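Local coordinates for E3 ubiquitin-protein ligase TRIM65 (Homo sapiens, PDB 7JL4) that acts as an E3 ubiquitin ligase in innate immunity, autophagy and inflammation, here represented by its PRY-SPRY domain, at residues G53-A65 / L93-I105. Residues are numbered along the deposited sequence; the frame is centred on the assembly and turned at random.
Sequences GPGSFELWQVQCA and LPRSRLGPHTDNI. Unlike the reference sequence in segment 93-105: Ser96 (reference Cys).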
ATOM      1  N   GLY A  53      -0.428 -20.825  -5.563  1.00 80.10           N
ATOM      2  CA  GLY A  53       0.791 -21.543  -5.281  1.00 66.76           C
ATOM      3  C   GLY A  53       1.291 -21.286  -3.876  1.00 60.42           C
ATOM      4  O   GLY A  53       0.672 -20.557  -3.095  1.00 55.69           O
ATOM      5  N   PRO A  54       2.426 -21.889  -3.524  1.00 66.86           N
ATOM      6  CA  PRO A  54       3.016 -21.623  -2.206  1.00 61.62           C
ATOM      7  C   PRO A  54       3.476 -20.178  -2.097  1.00 60.93           C
ATOM      8  O   PRO A  54       3.948 -19.582  -3.067  1.00 63.47           O
ATOM      9  CB  PRO A  54       4.195 -22.601  -2.125  1.00 70.95           C
ATOM     10  CG  PRO A  54       4.386 -23.167  -3.521  1.00 64.34           C
ATOM     11  CD  PRO A  54       3.345 -22.594  -4.435  1.00 67.70           C
ATOM     12  N   GLY A  55       3.318 -19.610  -0.901  1.00 56.14           N
ATOM     13  CA  GLY A  55       3.668 -18.234  -0.648  1.00 47.18           C
ATOM     14  C   GLY A  55       2.614 -17.227  -1.040  1.00 43.92           C
ATOM     15  O   GLY A  55       2.763 -16.037  -0.727  1.00 36.52           O
ATOM     16  N   SER A  56       1.554 -17.650  -1.719  1.00 37.81           N
ATOM     17  CA  SER A  56       0.533 -16.711  -2.131  1.00 36.88           C
ATOM     18  C   SER A  56      -0.344 -16.368  -0.936  1.00 39.51           C
ATOM     19  O   SER A  56      -0.658 -17.232  -0.109  1.00 38.83           O
ATOM     20  CB  SER A  56      -0.308 -17.284  -3.271  1.00 41.27           C
ATOM     21  OG  SER A  56      -0.810 -18.564  -2.945  1.00 51.72           O
ATOM     22  N   PHE A  57      -0.710 -15.094  -0.839  1.00 30.95           N
ATOM     23  CA  PHE A  57      -1.633 -14.654   0.204  1.00 34.72           C
ATOM     24  C   PHE A  57      -2.989 -15.326   0.027  1.00 34.36           C
ATOM     25  O   PHE A  57      -3.551 -15.330  -1.075  1.00 34.05           O
ATOM     26  CB  PHE A  57      -1.799 -13.133   0.154  1.00 30.55           C
ATOM     27  CG  PHE A  57      -0.708 -12.357   0.851  1.00 29.99           C
ATOM     28  CD1 PHE A  57      -0.710 -12.224   2.232  1.00 25.31           C
ATOM     29  CD2 PHE A  57       0.278 -11.706   0.122  1.00 27.82           C
ATOM     30  CE1 PHE A  57       0.259 -11.495   2.892  1.00 29.44           C
ATOM     31  CE2 PHE A  57       1.264 -10.969   0.763  1.00 32.65           C
ATOM     32  CZ  PHE A  57       1.264 -10.865   2.155  1.00 35.35           C
ATOM     33  N   GLU A  58      -3.495 -15.935   1.110  1.00 36.48           N
ATOM     34  CA  GLU A  58      -4.896 -16.346   1.168  1.00 35.88           C
ATOM     35  C   GLU A  58      -5.799 -15.156   1.472  1.00 35.16           C
ATOM     36  O   GLU A  58      -6.948 -15.098   1.013  1.00 35.46           O
ATOM     37  CB  GLU A  58      -5.077 -17.434   2.233  1.00 38.93           C
ATOM     38  CG  GLU A  58      -4.305 -18.718   1.940  1.00 47.97           C
ATOM     39  CD  GLU A  58      -4.459 -19.769   3.021  1.00 53.54           C
ATOM     40  OE1 GLU A  58      -5.147 -19.505   4.032  1.00 52.45           O
ATOM     41  OE2 GLU A  58      -3.884 -20.865   2.857  1.00 57.48           O
ATOM     42  N   LEU A  59      -5.292 -14.219   2.265  1.00 31.13           N
ATOM     43  CA  LEU A  59      -5.865 -12.897   2.374  1.00 29.41           C
ATOM     44  C   LEU A  59      -5.942 -12.257   0.995  1.00 29.17           C
ATOM     45  O   LEU A  59      -5.307 -12.700   0.046  1.00 29.96           O
ATOM     46  CB  LEU A  59      -4.999 -12.050   3.297  1.00 26.56           C
ATOM     47  CG  LEU A  59      -4.878 -12.771   4.651  1.00 35.57           C
ATOM     48  CD1 LEU A  59      -3.715 -12.207   5.457  1.00 41.13           C
ATOM     49  CD2 LEU A  59      -6.159 -12.692   5.433  1.00 36.99           C
ATOM     50  N   TRP A  60      -6.725 -11.193   0.885  1.00 29.95           N
ATOM     51  CA  TRP A  60      -6.863 -10.499  -0.399  1.00 26.94           C
ATOM     52  C   TRP A  60      -5.732  -9.480  -0.539  1.00 25.99           C
ATOM     53  O   TRP A  60      -5.954  -8.267  -0.584  1.00 25.06           O
ATOM     54  CB  TRP A  60      -8.234  -9.838  -0.494  1.00 26.94           C
ATOM     55  CG  TRP A  60      -9.347 -10.825  -0.487  1.00 31.18           C
ATOM     56  CD1 TRP A  60      -9.261 -12.138  -0.818  1.00 34.42           C
ATOM     57  CD2 TRP A  60     -10.719 -10.584  -0.130  1.00 35.78           C
ATOM     58  NE1 TRP A  60     -10.496 -12.740  -0.692  1.00 38.81           N
ATOM     59  CE2 TRP A  60     -11.404 -11.809  -0.260  1.00 39.53           C
ATOM     60  CE3 TRP A  60     -11.431  -9.455   0.295  1.00 37.15           C
ATOM     61  CZ2 TRP A  60     -12.776 -11.937   0.002  1.00 44.88           C
ATOM     62  CZ3 TRP A  60     -12.792  -9.589   0.574  1.00 43.52           C
ATOM     63  CH2 TRP A  60     -13.445 -10.820   0.418  1.00 43.92           C
ATOM     64  N   GLN A  61      -4.495  -9.999  -0.639  1.00 23.43           N
ATOM     65  CA  GLN A  61      -3.301  -9.160  -0.531  1.00 22.27           C
ATOM     66  C   GLN A  61      -2.235  -9.539  -1.558  1.00 25.37           C
ATOM     67  O   GLN A  61      -2.234 -10.628  -2.150  1.00 23.60           O
ATOM     68  CB  GLN A  61      -2.683  -9.217   0.886  1.00 21.13           C
ATOM     69  CG  GLN A  61      -3.609  -8.596   1.948  1.00 24.60           C
ATOM     70  CD  GLN A  61      -3.150  -8.792   3.383  1.00 27.98           C
ATOM     71  OE1 GLN A  61      -2.003  -9.170   3.670  1.00 28.89           O
ATOM     72  NE2 GLN A  61      -4.053  -8.559   4.294  1.00 20.50           N
ATOM     73  N   VAL A  62      -1.316  -8.597  -1.762  1.00 21.93           N
ATOM     74  CA  VAL A  62      -0.155  -8.805  -2.620  1.00 20.77           C
ATOM     75  C   VAL A  62       0.911  -7.848  -2.115  1.00 23.72           C
ATOM     76  O   VAL A  62       0.591  -6.751  -1.649  1.00 22.00           O
ATOM     77  CB  VAL A  62      -0.502  -8.541  -4.102  1.00 22.16           C
ATOM     78  CG1 VAL A  62      -1.062  -7.132  -4.254  1.00 25.21           C
ATOM     79  CG2 VAL A  62       0.748  -8.749  -5.008  1.00 23.16           C
ATOM     80  N   GLN A  63       2.182  -8.262  -2.193  1.00 22.85           N
ATOM     81  CA  GLN A  63       3.288  -7.409  -1.773  1.00 21.23           C
ATOM     82  C   GLN A  63       4.158  -7.045  -2.978  1.00 22.25           C
ATOM     83  O   GLN A  63       3.976  -7.556  -4.088  1.00 24.78           O
ATOM     84  CB  GLN A  63       4.144  -8.087  -0.694  1.00 26.38           C
ATOM     85  CG  GLN A  63       4.944  -9.283  -1.219  1.00 30.55           C
ATOM     86  CD  GLN A  63       5.752 -10.007  -0.141  1.00 39.66           C
ATOM     87  OE1 GLN A  63       5.637  -9.712   1.046  1.00 34.76           O
ATOM     88  NE2 GLN A  63       6.595 -10.949  -0.567  1.00 38.39           N
ATOM     89  N   CYS A  64       5.095  -6.128  -2.761  1.00 21.42           N
ATOM     90  CA  CYS A  64       5.972  -5.691  -3.840  1.00 20.62           C
ATOM     91  C   CYS A  64       7.275  -6.468  -3.800  1.00 19.61           C
ATOM     92  O   CYS A  64       7.617  -7.127  -2.816  1.00 19.63           O
ATOM     93  CB  CYS A  64       6.252  -4.191  -3.745  1.00 25.59           C
ATOM     94  SG  CYS A  64       4.843  -3.156  -4.192  1.00 21.04           S
ATOM     95  N   ALA A  65       8.023  -6.364  -4.890  1.00 18.77           N
ATOM     96  CA  ALA A  65       9.315  -7.016  -4.995  1.00 23.92           C
ATOM     97  C   ALA A  65      10.438  -6.202  -4.382  1.00 25.60           C
ATOM     98  O   ALA A  65      11.595  -6.628  -4.465  1.00 34.04           O
ATOM     99  CB  ALA A  65       9.643  -7.290  -6.465  1.00 24.20           C
ATOM    100  N   LEU A  93       4.927 -11.249   8.085  1.00 39.69           N
ATOM    101  CA  LEU A  93       3.490 -11.047   7.954  1.00 33.88           C
ATOM    102  C   LEU A  93       2.822 -12.337   7.490  1.00 35.84           C
ATOM    103  O   LEU A  93       3.233 -12.904   6.469  1.00 33.84           O
ATOM    104  CB  LEU A  93       3.183  -9.912   6.980  1.00 34.95           C
ATOM    105  CG  LEU A  93       1.704  -9.568   6.802  1.00 31.90           C
ATOM    106  CD1 LEU A  93       1.130  -8.959   8.088  1.00 34.72           C
ATOM    107  CD2 LEU A  93       1.495  -8.609   5.630  1.00 27.49           C
ATOM    108  N   PRO A  94       1.824 -12.849   8.212  1.00 33.13           N
ATOM    109  CA  PRO A  94       1.199 -14.113   7.808  1.00 35.46           C
ATOM    110  C   PRO A  94       0.465 -14.010   6.474  1.00 33.71           C
ATOM    111  O   PRO A  94      -0.140 -12.992   6.139  1.00 32.23           O
ATOM    112  CB  PRO A  94       0.224 -14.411   8.958  1.00 45.42           C
ATOM    113  CG  PRO A  94       0.782 -13.652  10.134  1.00 43.78           C
ATOM    114  CD  PRO A  94       1.354 -12.397   9.532  1.00 41.39           C
ATOM    115  N   ARG A  95       0.513 -15.107   5.720  1.00 34.88           N
ATOM    116  CA  ARG A  95      -0.175 -15.222   4.441  1.00 34.74           C
ATOM    117  C   ARG A  95      -1.547 -15.883   4.558  1.00 36.52           C
ATOM    118  O   ARG A  95      -2.385 -15.699   3.667  1.00 36.33           O
ATOM    119  CB  ARG A  95       0.682 -16.041   3.461  1.00 43.63           C
ATOM    120  CG  ARG A  95       2.108 -15.531   3.242  1.00 41.68           C
ATOM    121  CD  ARG A  95       2.161 -14.507   2.149  1.00 43.26           C
ATOM    122  NE  ARG A  95       3.506 -14.349   1.616  1.00 50.47           N
ATOM    123  CZ  ARG A  95       4.467 -13.636   2.195  1.00 48.32           C
ATOM    124  NH1 ARG A  95       5.670 -13.564   1.625  1.00 51.71           N
ATOM    125  NH2 ARG A  95       4.220 -12.971   3.323  1.00 46.63           N
ATOM    126  N   SER A  96      -1.798 -16.638   5.624  1.00 39.03           N
ATOM    127  CA  SER A  96      -3.021 -17.418   5.740  1.00 41.53           C
ATOM    128  C   SER A  96      -4.166 -16.581   6.287  1.00 46.89           C
ATOM    129  O   SER A  96      -3.974 -15.619   7.032  1.00 46.72           O
ATOM    130  CB  SER A  96      -2.824 -18.632   6.649  1.00 46.48           C
ATOM    131  OG  SER A  96      -2.146 -18.265   7.838  1.00 64.13           O
ATOM    132  N   ARG A  97      -5.369 -16.980   5.908  1.00 44.86           N
ATOM    133  CA  ARG A  97      -6.607 -16.453   6.449  1.00 45.24           C
ATOM    134  C   ARG A  97      -7.121 -17.452   7.480  1.00 55.77           C
ATOM    135  O   ARG A  97      -7.810 -18.408   7.136  1.00 55.10           O
ATOM    136  CB  ARG A  97      -7.634 -16.294   5.353  1.00 47.34           C
ATOM    137  CG  ARG A  97      -8.925 -15.725   5.869  1.00 59.46           C
ATOM    138  CD  ARG A  97      -9.865 -15.615   4.730  1.00 54.88           C
ATOM    139  NE  ARG A  97     -11.181 -15.163   5.140  1.00 62.17           N
ATOM    140  CZ  ARG A  97     -12.173 -14.989   4.279  1.00 61.68           C
ATOM    141  NH1 ARG A  97     -11.972 -15.276   2.996  1.00 66.80           N
ATOM    142  NH2 ARG A  97     -13.355 -14.566   4.695  1.00 56.80           N
ATOM    143  N   LEU A  98      -6.778 -17.249   8.749  1.00 52.30           N
ATOM    144  CA  LEU A  98      -7.252 -18.162   9.779  0.53 63.65           C
ATOM    145  C   LEU A  98      -8.686 -17.878  10.209  1.00 69.07           C
ATOM    146  O   LEU A  98      -9.336 -18.765  10.783  1.00 71.14           O
ATOM    147  CB  LEU A  98      -6.326 -18.109  10.993  0.53 65.90           C
ATOM    148  CG  LEU A  98      -4.891 -18.541  10.699  0.53 58.00           C
ATOM    149  CD1 LEU A  98      -4.079 -18.532  11.979  0.53 66.71           C
ATOM    150  CD2 LEU A  98      -4.864 -19.903  10.043  0.53 61.79           C
ATOM    151  N   GLY A  99      -9.204 -16.677   9.942  1.00 67.41           N
ATOM    152  CA  GLY A  99     -10.529 -16.335  10.404  1.00 75.73           C
ATOM    153  C   GLY A  99     -11.399 -15.656   9.366  1.00 74.88           C
ATOM    154  O   GLY A  99     -11.220 -15.823   8.151  1.00 71.27           O
ATOM    155  N   PRO A 100     -12.380 -14.875   9.835  1.00 55.47           N
ATOM    156  CA  PRO A 100     -13.257 -14.169   8.898  1.00 50.63           C
ATOM    157  C   PRO A 100     -12.608 -12.966   8.239  1.00 43.05           C
ATOM    158  O   PRO A 100     -13.090 -12.549   7.180  1.00 40.84           O
ATOM    159  CB  PRO A 100     -14.438 -13.739   9.781  1.00 48.84           C
ATOM    160  CG  PRO A 100     -13.828 -13.564  11.129  1.00 51.14           C
ATOM    161  CD  PRO A 100     -12.744 -14.609  11.240  1.00 61.62           C
ATOM    162  N   HIS A 101     -11.557 -12.391   8.828  1.00 37.32           N
ATOM    163  CA  HIS A 101     -10.953 -11.185   8.273  1.00 41.20           C
ATOM    164  C   HIS A 101     -10.130 -11.532   7.036  1.00 37.39           C
ATOM    165  O   HIS A 101      -9.502 -12.589   6.970  1.00 38.12           O
ATOM    166  CB  HIS A 101     -10.084 -10.477   9.328  1.00 34.83           C
ATOM    167  CG  HIS A 101     -10.773 -10.280  10.649  1.00 44.31           C
ATOM    168  ND1 HIS A 101     -11.973  -9.609  10.770  1.00 50.75           N
ATOM    169  CD2 HIS A 101     -10.437 -10.672  11.903  1.00 55.48           C
ATOM    170  CE1 HIS A 101     -12.355  -9.607  12.037  1.00 48.61           C
ATOM    171  NE2 HIS A 101     -11.440 -10.247  12.746  1.00 51.05           N
ATOM    172  N   THR A 102     -10.153 -10.639   6.043  1.00 29.14           N
ATOM    173  CA  THR A 102      -9.430 -10.830   4.784  1.00 28.06           C
ATOM    174  C   THR A 102      -8.256  -9.879   4.632  1.00 25.37           C
ATOM    175  O   THR A 102      -7.534  -9.960   3.629  1.00 27.92           O
ATOM    176  CB  THR A 102     -10.368 -10.639   3.587  1.00 32.18           C
ATOM    177  OG1 THR A 102     -10.827  -9.278   3.571  1.00 34.00           O
ATOM    178  CG2 THR A 102     -11.582 -11.582   3.688  1.00 35.25           C
ATOM    179  N   ASP A 103      -8.065  -8.968   5.580  1.00 26.55           N
ATOM    180  CA  ASP A 103      -7.004  -7.957   5.552  1.00 23.97           C
ATOM    181  C   ASP A 103      -6.294  -8.047   6.891  1.00 28.34           C
ATOM    182  O   ASP A 103      -6.944  -7.938   7.939  1.00 29.43           O
ATOM    183  CB  ASP A 103      -7.642  -6.568   5.348  1.00 24.16           C
ATOM    184  CG  ASP A 103      -6.641  -5.409   5.284  1.00 26.28           C
ATOM    185  OD1 ASP A 103      -5.398  -5.605   5.286  1.00 24.33           O
ATOM    186  OD2 ASP A 103      -7.140  -4.255   5.220  1.00 24.92           O
ATOM    187  N   ASN A 104      -4.984  -8.300   6.886  1.00 22.56           N
ATOM    188  CA  ASN A 104      -4.258  -8.301   8.152  1.00 21.18           C
ATOM    189  C   ASN A 104      -3.208  -7.195   8.226  1.00 24.65           C
ATOM    190  O   ASN A 104      -2.369  -7.214   9.139  1.00 22.90           O
ATOM    191  CB  ASN A 104      -3.643  -9.685   8.426  1.00 23.09           C
ATOM    192  CG  ASN A 104      -2.435  -9.984   7.543  1.00 30.82           C
ATOM    193  OD1 ASN A 104      -2.078  -9.192   6.660  1.00 25.57           O
ATOM    194  ND2 ASN A 104      -1.779 -11.118   7.803  1.00 27.40           N
ATOM    195  N   ILE A 105      -3.250  -6.221   7.312  1.00 22.07           N
ATOM    196  CA  ILE A 105      -2.243  -5.161   7.277  1.00 23.35           C
ATOM    197  C   ILE A 105      -2.497  -4.193   8.431  1.00 21.68           C
ATOM    198  O   ILE A 105      -3.564  -3.576   8.518  1.00 20.92           O
ATOM    199  CB  ILE A 105      -2.254  -4.432   5.923  1.00 25.44           C
ATOM    200  CG1 ILE A 105      -1.982  -5.410   4.778  1.00 24.82           C
ATOM    201  CG2 ILE A 105      -1.180  -3.312   5.907  1.00 20.79           C
ATOM    202  CD1 ILE A 105      -2.302  -4.847   3.385  1.00 24.12           C
TER
HETATM  203  O   HOH W   1      -9.958 -16.247   1.435  1.00 64.01           O
HETATM  204  O   HOH W   2       5.885 -10.841   4.254  1.00 52.80           O
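Thr102 CG2 serves two flat groups at once, lying 3.7 Å from the centroid of the six-membered ring of Trp60 and over the centre of one face of the Arg97 guanidinium. Threonine suits this place by offering a methyl and a hydroxyl on one carbon: the methyl packs, while OG1 hydrogen-bonds to Trp179. The long, extended Arg97 reaches Gly99 O with NE and Pro100 O with NH2, which steadies the guanidinium against that methyl. Thr102 O accepts from Trp60 N in the carbonyl plane.

Arg95 lies over Phe57, CD 3.5 Å from the ring centroid in a CH-pi contact; Gln61 CB covers the opposite face. A bend at chi2 (-87°) carries the guanidinium toward the ring's rim, the planes 31° apart, so the cation-pi contact is off-centre and NE can donate edge-on to Gly55 O at 3.0 Å. Gly55, with positive phi, suits the type II turn 53-56.

Between these clusters, Glu58 N donates to Arg95 O at 2.8 Å, and the extended Glu58 side chain brings OE1 to Arg97 N (3.2 Å), met on the anti side, tilted 30° from the carboxylate plane. Leu59 fills the bend of 93-105, its CD1 against the Asn104 amide, whose ND2 braces the bend through Pro94 O.

The contact fastens the loop between strands 84-89 and 111-116 to the approach to edge strand 61-63, within the PRY-SPRY (B30.2) beta-sandwich.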